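Local structure of OmpT protein (Vibrio cholerae serotype O1, 6EHD) at residues A[22-27]-A[101-106]; A[56-61]-A[66-71]; A[92-97]-A[196-201]. The protein forms a beta-barrel porin in the outer membrane, where it probably acts as a non-specific channel through which ions and small solutes diffuse. The protein carries 1 engineered substitution. All coordinates share one frame; numbering follows the deposited sequence. Where two conformers were deposited one is given.

Contact 1: A[22-27]-A[101-106]; sequences KFLEDK and YFFGGT
Lys22 lays the start of its aliphatic chain beside the ring of Phe102, CG coming to 4.1 Å from Phe102 CE1 and about as close to CD1. The two side chains run past one another in opposite directions, the methylenes meeting the ring obliquely. The lysine is straight as far as CD and then bends at its third torsion (chi3 76°). That kink brings CE to 4.3 Å from Phe103 CE1 and carries the ammonium group on to a water, which NZ reaches at 2.8 Å. The same water donates to the backbone O of Phe102 at 2.9 Å, linking the charge of Lys22 to the loop backbone through a single solvent molecule. It also sits in the plane of the Phe102 ring, at its edge. Leu24, two residues on, adds an apolar touch: its CD2 methyl comes obliquely to 3.8 Å from Phe103 CE1. Within the loop, CB of Phe102 lies 3.7 Å above the centre of the Phe103 ring and backs one face of it. The contact is small and mostly apolar, with one water bridge, and no direct hydrogen bond spans it. A type II turn from Leu24 to Lys27 leads from strand 9-24 toward strand 30-47. The loop 101-106 lies inside the barrel, consistent with the inward-folded constriction loop of general porins; Glu286 and Glu252 bond its backbone. Lys22 also touches Thr30 and Ser33 of strand 30-47, while Leu24 and Phe103 both rest on Asn316 of strand 314-324.

Contact 2: A[56-61]-A[66-71]; sequences VEFALK and MYVRNH
A classic beta bulge interrupts this antiparallel hairpin of strands 50-59 and 67-77, neighbours in the barrel wall: Arg69 and Asn70 together stand opposite the single residue Glu57. Its carbonyl O takes two amides, a short bond from Arg69 N at 2.6 Å and a weak one from Asn70 N at 3.3 Å, while Glu57 N returns a bond to Asn70 O. Beyond the bulge the pairing resumes one residue out of step, with Phe58 opposite Val68. The extra residue sets the Arg69 side chain beside that of Glu57. With CG anti to the amide nitrogen (chi1 -171°), Glu57 extends fully, and its OE1 receives Arg69 NE at 2.9 Å in an almost straight bond of 179°. OE1 uses its anti lone pair and lies in the guanidinium plane; carboxylate and guanidinium are nearly coplanar, 8° apart. A water bridges OE1 and Arg69 NH1, and OE2 is hydrogen-bonded to the hydroxyl of Tyr14. The face with Val56, Phe58 and Val68 is largely apolar. Phe58 meets the Met66 methyl CE at 4.1 Å from CD1, and its CE1 meets Val68 CG2 at 4.0 Å, both obliquely, while the carbonyl O of Tyr67 approaches the edge of the ring. Beyond the strand, Leu60 and the poorly ordered Met66 lie side by side, CD2 against SD at 4.0 Å. Asn70 turns its ND2 back to the carbonyl of Arg69, above the carbonyl plane rather than on a lone pair. Arg69 also forms a salt bridge to Asp303 through NH2, and Arg37 lies close to its NH1. The nearby arginines probably favour an ionised Glu57, though Asp303 offsets part of the charge, and the flat, straight pairing implies that carboxylate and guanidinium restrain each other's rotation.

Contact 3: A[92-97]-A[196-201]; sequences DDVYGA and YFEVTG. With C8E ((hydroxyethyloxy)tri(ethyloxy)octane), chain J; C8E ((hydroxyethyloxy)tri(ethyloxy)octane), chain K; C8E ((hydroxyethyloxy)tri(ethyloxy)octane), chain B.
Val94 and Glu198 face each other across the contact, the methyl CG1 of the valine standing 4.3 Å from the carboxylate oxygen OE2. The valine's first torsion (chi1 165°) turns CG1 to the carboxylate. A little further on, Thr200 OG1 packs 4.1 Å from Gly96 CA, where no side chain intervenes. Glu198 and Thr200 project from the same face of their strand and are joined there: Thr200 OG1 donates to Glu198 OE1 at 2.8 Å, meeting that oxygen nearly end-on. OE2 goes to His163 ND1, so both carboxylate oxygens are engaged. No hydrogen bond links the two segments directly, yet Thr213 OG1 bonds both Thr200 OG1 and Ala97 N and so ties them indirectly. Detergent lies on the other face of the strand, probably where lipid would lie: Val199 CG1 is 3.8 Å from C6 of the C8E detergent of chain J, and the C8E of chain K sets its C3 over one face of the Phe197 ring. The short helix 90-94 and its exit through Tyr95, at positive phi, pack inside the barrel against strand 184-205, beside Tyr152 of strand 147-157 and His163 of strand 160-171.

How the contacts relate
Contact 2 joins neighbouring strands within the barrel wall, whereas contacts 1 and 3 press the inward-folded loop and its short helix against that wall. Contact 3 is buried; the other two are partly buried. Chemistry follows place: the hairpin has backbone pairing and a salt bridge, contact 1 relies on aromatic and aliphatic carbon plus one water, and contact 3 is sparse between its two segments, where the polar ends of Glu198 and Thr200 bond each other and neighbouring strands. Contacts 1 and 3 meet where Gly105 CA packs 3.8 Å from Tyr95 OH, and their segments alternate along the chain. Contact 2 touches neither, its nearest atoms about 12 Å from contact 1 and about 7 Å from contact 3.

Contact 1: A[22-27]-A[101-106]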
loop_
_atom_site.group_PDB
_atom_site.type_symbol
_atom_site.label_atom_id
_atom_site.label_comp_id
_atom_site.label_asym_id
_atom_site.label_seq_id
_atom_site.Cartn_x
_atom_site.Cartn_y
_atom_site.Cartn_z
ATOM N N LYS A 22 -2.543 15.283 12.452
ATOM C CA LYS A 22 -2.421 13.998 13.181
ATOM C C LYS A 22 -2.126 14.220 14.689
ATOM O O LYS A 22 -1.240 15.066 15.033
ATOM C CB LYS A 22 -1.389 13.124 12.540
ATOM C CG LYS A 22 -1.854 12.572 11.186
ATOM C CD LYS A 22 -0.785 11.738 10.480
ATOM C CE LYS A 22 -0.638 10.366 11.070
ATOM N NZ LYS A 22 0.308 9.611 10.228
ATOM N N PHE A 23 -2.879 13.513 15.554
ATOM C CA PHE A 23 -2.731 13.634 17.029
ATOM C C PHE A 23 -2.353 12.258 17.570
ATOM O O PHE A 23 -3.216 11.389 17.724
ATOM C CB PHE A 23 -4.014 14.105 17.683
ATOM C CG PHE A 23 -4.600 15.403 17.105
ATOM C CD1 PHE A 23 -5.269 15.394 15.870
ATOM C CD2 PHE A 23 -4.545 16.609 17.831
ATOM C CE1 PHE A 23 -5.813 16.576 15.318
ATOM C CE2 PHE A 23 -5.054 17.798 17.299
ATOM C CZ PHE A 23 -5.702 17.801 16.038
ATOM N N LEU A 24 -1.069 12.026 17.732
ATOM C CA LEU A 24 -0.557 10.702 18.141
ATOM C C LEU A 24 -0.334 10.688 19.683
ATOM O O LEU A 24 0.178 11.651 20.216
ATOM C CB LEU A 24 0.709 10.336 17.409
ATOM C CG LEU A 24 0.704 10.268 15.867
ATOM C CD1 LEU A 24 2.068 9.815 15.359
ATOM C CD2 LEU A 24 -0.454 9.368 15.419
ATOM N N GLU A 25 -0.780 9.642 20.372
ATOM C CA GLU A 25 -0.508 9.473 21.854
ATOM C C GLU A 25 0.856 10.031 22.276
ATOM O O GLU A 25 1.893 9.596 21.727
ATOM C CB GLU A 25 -0.522 7.991 22.265
ATOM C CG GLU A 25 -0.639 7.755 23.781
ATOM C CD GLU A 25 -1.994 8.138 24.381
ATOM O OE1 GLU A 25 -2.189 9.258 24.898
ATOM O OE2 GLU A 25 -2.899 7.332 24.361
ATOM N N ASP A 26 0.841 11.000 23.218
ATOM C CA ASP A 26 2.052 11.583 23.848
ATOM C C ASP A 26 2.854 12.478 22.906
ATOM O O ASP A 26 4.087 12.566 23.048
ATOM C CB ASP A 26 3.000 10.502 24.435
ATOM C CG ASP A 26 2.424 9.784 25.622
ATOM O OD1 ASP A 26 1.515 10.323 26.285
ATOM O OD2 ASP A 26 2.899 8.669 25.902
ATOM N N LYS A 27 2.175 13.147 21.965
ATOM C CA LYS A 27 2.873 14.047 21.024
ATOM C C LYS A 27 2.037 15.267 20.742
ATOM O O LYS A 27 0.819 15.233 20.907
ATOM C CB LYS A 27 3.241 13.308 19.741
ATOM C CG LYS A 27 4.494 12.453 19.878
ATOM C CD LYS A 27 4.536 11.313 18.882
ATOM C CE LYS A 27 5.470 10.209 19.356
ATOM N NZ LYS A 27 5.428 9.048 18.426
ATOM N N TYR A 101 -8.202 5.834 6.387
ATOM C CA TYR A 101 -7.520 7.022 5.820
ATOM C C TYR A 101 -6.170 7.322 6.521
ATOM O O TYR A 101 -5.374 8.027 5.952
ATOM C CB TYR A 101 -8.431 8.248 5.923
ATOM C CG TYR A 101 -9.377 8.406 4.821
ATOM C CD1 TYR A 101 -9.008 9.091 3.678
ATOM C CD2 TYR A 101 -10.678 7.903 4.898
ATOM C CE1 TYR A 101 -9.912 9.163 2.588
ATOM C CE2 TYR A 101 -11.588 8.047 3.843
ATOM C CZ TYR A 101 -11.189 8.712 2.678
ATOM O OH TYR A 101 -12.073 8.838 1.589
ATOM N N PHE A 102 -5.874 6.762 7.714
ATOM C CA PHE A 102 -4.686 7.058 8.510
ATOM C C PHE A 102 -3.924 5.911 9.180
ATOM O O PHE A 102 -2.701 5.820 9.055
ATOM C CB PHE A 102 -4.971 8.098 9.647
ATOM C CG PHE A 102 -5.296 9.491 9.192
ATOM C CD1 PHE A 102 -4.316 10.320 8.773
ATOM C CD2 PHE A 102 -6.660 9.933 9.196
ATOM C CE1 PHE A 102 -4.627 11.648 8.379
ATOM C CE2 PHE A 102 -6.952 11.285 8.851
ATOM C CZ PHE A 102 -5.926 12.100 8.448
ATOM N N PHE A 103 -4.620 5.007 9.870
ATOM C CA PHE A 103 -3.942 4.128 10.863
ATOM C C PHE A 103 -3.875 2.625 10.536
ATOM O O PHE A 103 -3.096 1.907 11.124
ATOM C CB PHE A 103 -4.598 4.309 12.240
ATOM C CG PHE A 103 -4.555 5.764 12.768
ATOM C CD1 PHE A 103 -3.298 6.408 12.888
ATOM C CD2 PHE A 103 -5.727 6.463 13.034
ATOM C CE1 PHE A 103 -3.234 7.772 13.313
ATOM C CE2 PHE A 103 -5.661 7.811 13.445
ATOM C CZ PHE A 103 -4.400 8.428 13.602
ATOM N N GLY A 104 -4.765 2.144 9.657
ATOM C CA GLY A 104 -4.761 0.694 9.264
ATOM C C GLY A 104 -3.750 0.305 8.243
ATOM O O GLY A 104 -2.977 1.154 7.762
ATOM N N GLY A 105 -3.761 -0.998 7.898
ATOM C CA GLY A 105 -2.778 -1.677 7.040
ATOM C C GLY A 105 -1.775 -2.538 7.804
ATOM O O GLY A 105 -0.834 -3.065 7.192
ATOM N N THR A 106 -1.903 -2.653 9.134
ATOM C CA THR A 106 -0.855 -3.351 9.899
ATOM C C THR A 106 -0.801 -4.854 9.547
ATOM O O THR A 106 0.260 -5.480 9.734
ATOM C CB THR A 106 -0.999 -3.304 11.426
ATOM O OG1 THR A 106 -2.233 -3.900 11.857
ATOM C CG2 THR A 106 -1.003 -1.777 11.874
HETATM O O HOH W 1 -1.298 8.254 8.392
#

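Contact 2: A[56-61]-A[66-71]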
loop_
_atom_site.group_PDB
_atom_site.type_symbol
_atom_site.label_atom_id
_atom_site.label_comp_id
_atom_site.label_asym_id
_atom_site.label_seq_id
_atom_site.Cartn_x
_atom_site.Cartn_y
_atom_site.Cartn_z
ATOM N N VAL A 56 3.562 10.433 -15.860
ATOM C CA VAL A 56 4.539 10.814 -14.928
ATOM C C VAL A 56 3.784 11.587 -13.783
ATOM O O VAL A 56 2.829 12.251 -14.070
ATOM C CB VAL A 56 5.628 11.699 -15.600
ATOM C CG1 VAL A 56 5.034 12.922 -16.217
ATOM C CG2 VAL A 56 6.740 12.026 -14.626
ATOM N N GLU A 57 4.200 11.334 -12.565
ATOM C CA GLU A 57 3.555 11.904 -11.353
ATOM C C GLU A 57 4.609 12.446 -10.474
ATOM O O GLU A 57 5.599 11.733 -10.148
ATOM C CB GLU A 57 2.791 10.790 -10.614
ATOM C CG GLU A 57 1.882 11.337 -9.422
ATOM C CD GLU A 57 0.965 10.213 -8.798
ATOM O OE1 GLU A 57 1.246 9.794 -7.669
ATOM O OE2 GLU A 57 0.000 9.820 -9.500
ATOM N N PHE A 58 4.411 13.677 -9.990
ATOM C CA PHE A 58 5.356 14.334 -9.103
ATOM C C PHE A 58 4.709 14.642 -7.685
ATOM O O PHE A 58 3.492 14.798 -7.568
ATOM C CB PHE A 58 5.695 15.721 -9.676
ATOM C CG PHE A 58 6.308 15.687 -11.067
ATOM C CD1 PHE A 58 7.696 15.565 -11.224
ATOM C CD2 PHE A 58 5.501 15.812 -12.191
ATOM C CE1 PHE A 58 8.274 15.555 -12.503
ATOM C CE2 PHE A 58 6.090 15.797 -13.493
ATOM C CZ PHE A 58 7.471 15.656 -13.612
ATOM N N ALA A 59 5.527 14.683 -6.664
ATOM C CA ALA A 59 5.077 15.044 -5.319
ATOM C C ALA A 59 5.139 16.507 -5.257
ATOM O O ALA A 59 6.034 17.143 -5.858
ATOM C CB ALA A 59 5.945 14.517 -4.273
ATOM N N LEU A 60 4.220 17.044 -4.453
ATOM C CA LEU A 60 4.070 18.482 -4.315
ATOM C C LEU A 60 4.554 18.842 -2.917
ATOM O O LEU A 60 3.769 18.823 -1.943
ATOM C CB LEU A 60 2.626 18.920 -4.623
ATOM C CG LEU A 60 2.187 18.971 -6.070
ATOM C CD1 LEU A 60 0.837 19.656 -6.164
ATOM C CD2 LEU A 60 3.195 19.747 -6.915
ATOM N N LYS A 61 5.868 19.120 -2.848
ATOM C CA LYS A 61 6.553 19.523 -1.629
ATOM C C LYS A 61 6.931 21.009 -1.696
ATOM O O LYS A 61 6.389 21.830 -0.957
ATOM C CB LYS A 61 7.812 18.691 -1.434
ATOM C CG LYS A 61 7.667 17.198 -1.684
ATOM C CD LYS A 61 8.930 16.459 -1.233
ATOM C CE LYS A 61 9.057 16.293 0.286
ATOM N NZ LYS A 61 9.727 17.427 1.002
ATOM N N MET A 66 10.551 19.360 -5.329
ATOM C CA MET A 66 9.744 18.440 -6.188
ATOM C C MET A 66 10.550 17.223 -6.698
ATOM O O MET A 66 11.755 17.329 -6.985
ATOM C CB MET A 66 9.124 19.169 -7.392
ATOM C CG MET A 66 7.792 19.854 -7.112
ATOM S SD MET A 66 6.790 20.264 -8.574
ATOM C CE MET A 66 7.558 19.413 -9.968
ATOM N N TYR A 67 9.881 16.072 -6.801
ATOM C CA TYR A 67 10.557 14.824 -7.106
ATOM C C TYR A 67 9.542 13.886 -7.804
ATOM O O TYR A 67 8.338 14.058 -7.674
ATOM C CB TYR A 67 11.174 14.160 -5.854
ATOM C CG TYR A 67 10.187 13.381 -4.961
ATOM C CD1 TYR A 67 9.497 14.025 -3.925
ATOM C CD2 TYR A 67 9.936 12.006 -5.164
ATOM C CE1 TYR A 67 8.589 13.324 -3.119
ATOM C CE2 TYR A 67 9.027 11.291 -4.374
ATOM C CZ TYR A 67 8.357 11.955 -3.341
ATOM O OH TYR A 67 7.434 11.303 -2.512
ATOM N N VAL A 68 10.058 12.900 -8.519
ATOM C CA VAL A 68 9.240 11.988 -9.352
ATOM C C VAL A 68 8.691 10.838 -8.512
ATOM O O VAL A 68 9.472 10.102 -7.853
ATOM C CB VAL A 68 10.109 11.378 -10.485
ATOM C CG1 VAL A 68 9.248 10.411 -11.310
ATOM C CG2 VAL A 68 10.605 12.519 -11.376
ATOM N N ARG A 69 7.361 10.680 -8.484
ATOM C CA ARG A 69 6.756 9.552 -7.695
ATOM C C ARG A 69 6.650 8.276 -8.539
ATOM O O ARG A 69 6.942 7.166 -8.052
ATOM C CB ARG A 69 5.321 9.915 -7.149
ATOM C CG ARG A 69 5.398 10.734 -5.849
ATOM C CD ARG A 69 4.004 11.343 -5.534
ATOM N NE ARG A 69 2.910 10.391 -5.327
ATOM C CZ ARG A 69 2.615 9.773 -4.188
ATOM N NH1 ARG A 69 1.566 8.983 -4.137
ATOM N NH2 ARG A 69 3.345 9.910 -3.114
ATOM N N ASN A 70 6.131 8.451 -9.766
ATOM C CA ASN A 70 6.003 7.347 -10.775
ATOM C C ASN A 70 6.425 7.899 -12.126
ATOM O O ASN A 70 6.167 9.077 -12.412
ATOM C CB ASN A 70 4.541 6.918 -10.925
ATOM C CG ASN A 70 4.115 5.756 -9.927
ATOM O OD1 ASN A 70 3.111 5.141 -10.178
ATOM N ND2 ASN A 70 4.882 5.450 -8.891
ATOM N N HIS A 71 6.932 7.001 -13.006
ATOM C CA HIS A 71 7.281 7.368 -14.403
ATOM C C HIS A 71 7.175 6.070 -15.241
ATOM O O HIS A 71 7.916 5.111 -15.004
ATOM C CB HIS A 71 8.715 7.950 -14.405
ATOM C CG HIS A 71 9.166 8.490 -15.734
ATOM N ND1 HIS A 71 10.439 8.996 -15.941
ATOM C CD2 HIS A 71 8.538 8.573 -16.933
ATOM C CE1 HIS A 71 10.572 9.369 -17.204
ATOM N NE2 HIS A 71 9.426 9.150 -17.824
HETATM O O HOH W 2 0.373 7.550 -6.589
#

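Contact 3: A[92-97]-A[196-201]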
loop_
_atom_site.group_PDB
_atom_site.type_symbol
_atom_site.label_atom_id
_atom_site.label_comp_id
_atom_site.label_asym_id
_atom_site.label_seq_id
_atom_site.Cartn_x
_atom_site.Cartn_y
_atom_site.Cartn_z
ATOM N N ASP A 92 0.993 -3.638 -3.629
ATOM C CA ASP A 92 0.355 -2.350 -3.180
ATOM C C ASP A 92 -0.899 -2.074 -3.962
ATOM O O ASP A 92 -1.896 -1.629 -3.359
ATOM C CB ASP A 92 1.315 -1.211 -3.302
ATOM C CG ASP A 92 0.884 0.082 -2.570
ATOM O OD1 ASP A 92 0.759 0.059 -1.354
ATOM O OD2 ASP A 92 0.777 1.123 -3.246
ATOM N N ASP A 93 -0.910 -2.383 -5.278
ATOM C CA ASP A 93 -2.100 -2.154 -6.123
ATOM C C ASP A 93 -3.234 -3.062 -5.642
ATOM O O ASP A 93 -4.444 -2.642 -5.535
ATOM C CB ASP A 93 -1.819 -2.503 -7.601
ATOM C CG ASP A 93 -0.803 -1.595 -8.302
ATOM O OD1 ASP A 93 -0.476 -0.508 -7.799
ATOM O OD2 ASP A 93 -0.308 -2.070 -9.420
ATOM N N VAL A 94 -2.928 -4.357 -5.387
ATOM C CA VAL A 94 -3.983 -5.334 -5.006
ATOM C C VAL A 94 -4.438 -5.094 -3.540
ATOM O O VAL A 94 -5.622 -5.094 -3.262
ATOM C CB VAL A 94 -3.468 -6.772 -5.158
ATOM C CG1 VAL A 94 -4.327 -7.842 -4.460
ATOM C CG2 VAL A 94 -3.142 -7.135 -6.613
ATOM N N TYR A 95 -3.501 -4.849 -2.631
ATOM C CA TYR A 95 -3.759 -4.428 -1.263
ATOM C C TYR A 95 -4.564 -5.520 -0.485
ATOM O O TYR A 95 -4.216 -6.770 -0.615
ATOM C CB TYR A 95 -4.380 -2.992 -1.214
ATOM C CG TYR A 95 -4.093 -2.221 0.074
ATOM C CD1 TYR A 95 -2.756 -2.018 0.544
ATOM C CD2 TYR A 95 -5.140 -1.615 0.843
ATOM C CE1 TYR A 95 -2.481 -1.346 1.724
ATOM C CE2 TYR A 95 -4.826 -0.848 2.002
ATOM C CZ TYR A 95 -3.523 -0.743 2.477
ATOM O OH TYR A 95 -3.222 -0.006 3.634
ATOM N N GLY A 96 -5.595 -5.110 0.265
ATOM C CA GLY A 96 -6.370 -6.071 1.131
ATOM C C GLY A 96 -7.369 -5.293 1.944
ATOM O O GLY A 96 -7.635 -4.128 1.610
ATOM N N ALA A 97 -7.922 -5.920 2.971
ATOM C CA ALA A 97 -9.052 -5.396 3.724
ATOM C C ALA A 97 -8.606 -4.374 4.807
ATOM O O ALA A 97 -8.725 -4.596 6.007
ATOM C CB ALA A 97 -9.911 -6.562 4.341
ATOM N N TYR A 196 6.022 -13.717 1.125
ATOM C CA TYR A 196 4.659 -13.484 1.632
ATOM C C TYR A 196 3.560 -14.068 0.716
ATOM O O TYR A 196 3.732 -14.291 -0.482
ATOM C CB TYR A 196 4.470 -11.924 1.945
ATOM C CG TYR A 196 5.005 -11.028 0.775
ATOM C CD1 TYR A 196 6.356 -10.637 0.774
ATOM C CD2 TYR A 196 4.202 -10.706 -0.319
ATOM C CE1 TYR A 196 6.909 -9.902 -0.285
ATOM C CE2 TYR A 196 4.746 -9.922 -1.375
ATOM C CZ TYR A 196 6.118 -9.555 -1.361
ATOM O OH TYR A 196 6.694 -8.812 -2.401
ATOM N N PHE A 197 2.411 -14.355 1.322
ATOM C CA PHE A 197 1.233 -14.917 0.688
ATOM C C PHE A 197 -0.026 -14.490 1.398
ATOM O O PHE A 197 -0.065 -14.390 2.669
ATOM C CB PHE A 197 1.383 -16.506 0.681
ATOM C CG PHE A 197 0.207 -17.200 0.085
ATOM C CD1 PHE A 197 -0.015 -17.139 -1.265
ATOM C CD2 PHE A 197 -0.668 -17.936 0.858
ATOM C CE1 PHE A 197 -1.126 -17.746 -1.848
ATOM C CE2 PHE A 197 -1.790 -18.503 0.288
ATOM C CZ PHE A 197 -1.999 -18.437 -1.068
ATOM N N GLU A 198 -1.146 -14.276 0.620
ATOM C CA GLU A 198 -2.369 -13.800 1.187
ATOM C C GLU A 198 -3.580 -14.323 0.444
ATOM O O GLU A 198 -3.502 -14.668 -0.755
ATOM C CB GLU A 198 -2.409 -12.226 1.122
ATOM C CG GLU A 198 -2.519 -11.616 -0.253
ATOM C CD GLU A 198 -3.930 -11.493 -0.881
ATOM O OE1 GLU A 198 -4.922 -11.400 -0.157
ATOM O OE2 GLU A 198 -4.052 -11.479 -2.157
ATOM N N VAL A 199 -4.683 -14.377 1.158
ATOM C CA VAL A 199 -6.035 -14.567 0.587
ATOM C C VAL A 199 -6.983 -13.478 1.105
ATOM O O VAL A 199 -6.994 -13.202 2.348
ATOM C CB VAL A 199 -6.592 -15.966 0.977
ATOM C CG1 VAL A 199 -8.029 -16.150 0.523
ATOM C CG2 VAL A 199 -5.691 -17.070 0.413
ATOM N N THR A 200 -7.876 -12.954 0.234
ATOM C CA THR A 200 -8.835 -11.915 0.619
ATOM C C THR A 200 -10.211 -12.232 0.030
ATOM O O THR A 200 -10.292 -12.711 -1.113
ATOM C CB THR A 200 -8.427 -10.487 0.051
ATOM O OG1 THR A 200 -7.212 -10.089 0.692
ATOM C CG2 THR A 200 -9.495 -9.451 0.286
ATOM N N GLY A 201 -11.239 -11.971 0.835
ATOM C CA GLY A 201 -12.668 -11.950 0.377
ATOM C C GLY A 201 -13.336 -10.623 0.693
ATOM O O GLY A 201 -13.188 -10.156 1.809
HETATM C C1 C8E J . -4.922 -23.099 -1.518
HETATM C C2 C8E J . -5.052 -21.647 -1.899
HETATM C C3 C8E J . -6.506 -21.334 -2.200
HETATM C C4 C8E J . -6.860 -19.916 -1.814
HETATM C C5 C8E J . -7.978 -19.366 -2.677
HETATM C C6 C8E J . -9.145 -18.806 -1.916
HETATM C C7 C8E J . -9.759 -19.677 -0.826
HETATM C C8 C8E J . -11.261 -19.329 -0.686
HETATM O O9 C8E J . -11.367 -17.951 -0.396
HETATM C C10 C8E J . -12.601 -17.421 0.077
HETATM C C11 C8E J . -12.210 -16.038 0.582
HETATM O O12 C8E J . -12.010 -16.096 2.004
HETATM C C13 C8E J . -11.396 -14.942 2.551
HETATM C C14 C8E J . -10.632 -15.325 3.791
HETATM O O15 C8E J . -11.436 -15.616 4.946
HETATM C C16 C8E J . -12.673 -16.251 4.884
HETATM C C17 C8E J . -12.922 -16.915 6.234
HETATM O O18 C8E J . -14.072 -16.405 6.872
HETATM C C19 C8E J . -15.299 -16.914 6.370
HETATM C C20 C8E J . -16.245 -16.066 7.185
HETATM O O21 C8E J . -16.201 -14.663 6.899
HETATM C C1 C8E K . -2.032 -22.801 -1.607
HETATM C C2 C8E K . -0.526 -22.851 -1.833
HETATM C C3 C8E K . 0.206 -22.213 -0.686
HETATM C C4 C8E K . 1.456 -21.553 -1.186
HETATM C C5 C8E K . 2.275 -21.139 -0.028
HETATM C C6 C8E K . 3.510 -20.392 -0.459
HETATM C C7 C8E K . 4.081 -19.816 0.811
HETATM C C8 C8E K . 5.349 -19.010 0.659
HETATM O O9 C8E K . 5.572 -18.483 1.977
HETATM C C10 C8E K . 5.064 -17.181 2.217
HETATM C C11 C8E K . 4.550 -17.064 3.650
HETATM O O12 C8E K . 5.569 -17.491 4.543
HETATM O O9 C8E B . -3.703 -2.668 -11.384
HETATM C C10 C8E B . -3.700 -1.842 -12.531
HETATM C C11 C8E B . -5.026 -1.740 -13.263
HETATM O O12 C8E B . -5.786 -2.944 -13.152
HETATM C C13 C8E B . -6.999 -2.914 -13.912
HETATM C C14 C8E B . -7.864 -4.145 -13.607
HETATM O O15 C8E B . -8.064 -4.437 -12.195
HETATM C C16 C8E B . -9.017 -5.503 -12.032
HETATM C C17 C8E B . -8.885 -6.195 -10.683
HETATM O O18 C8E B . -8.515 -5.349 -9.623
HETATM C C19 C8E B . -8.395 -5.872 -8.293
HETATM C C20 C8E B . -6.948 -5.993 -7.844
HETATM O O21 C8E B . -6.364 -4.723 -7.971
#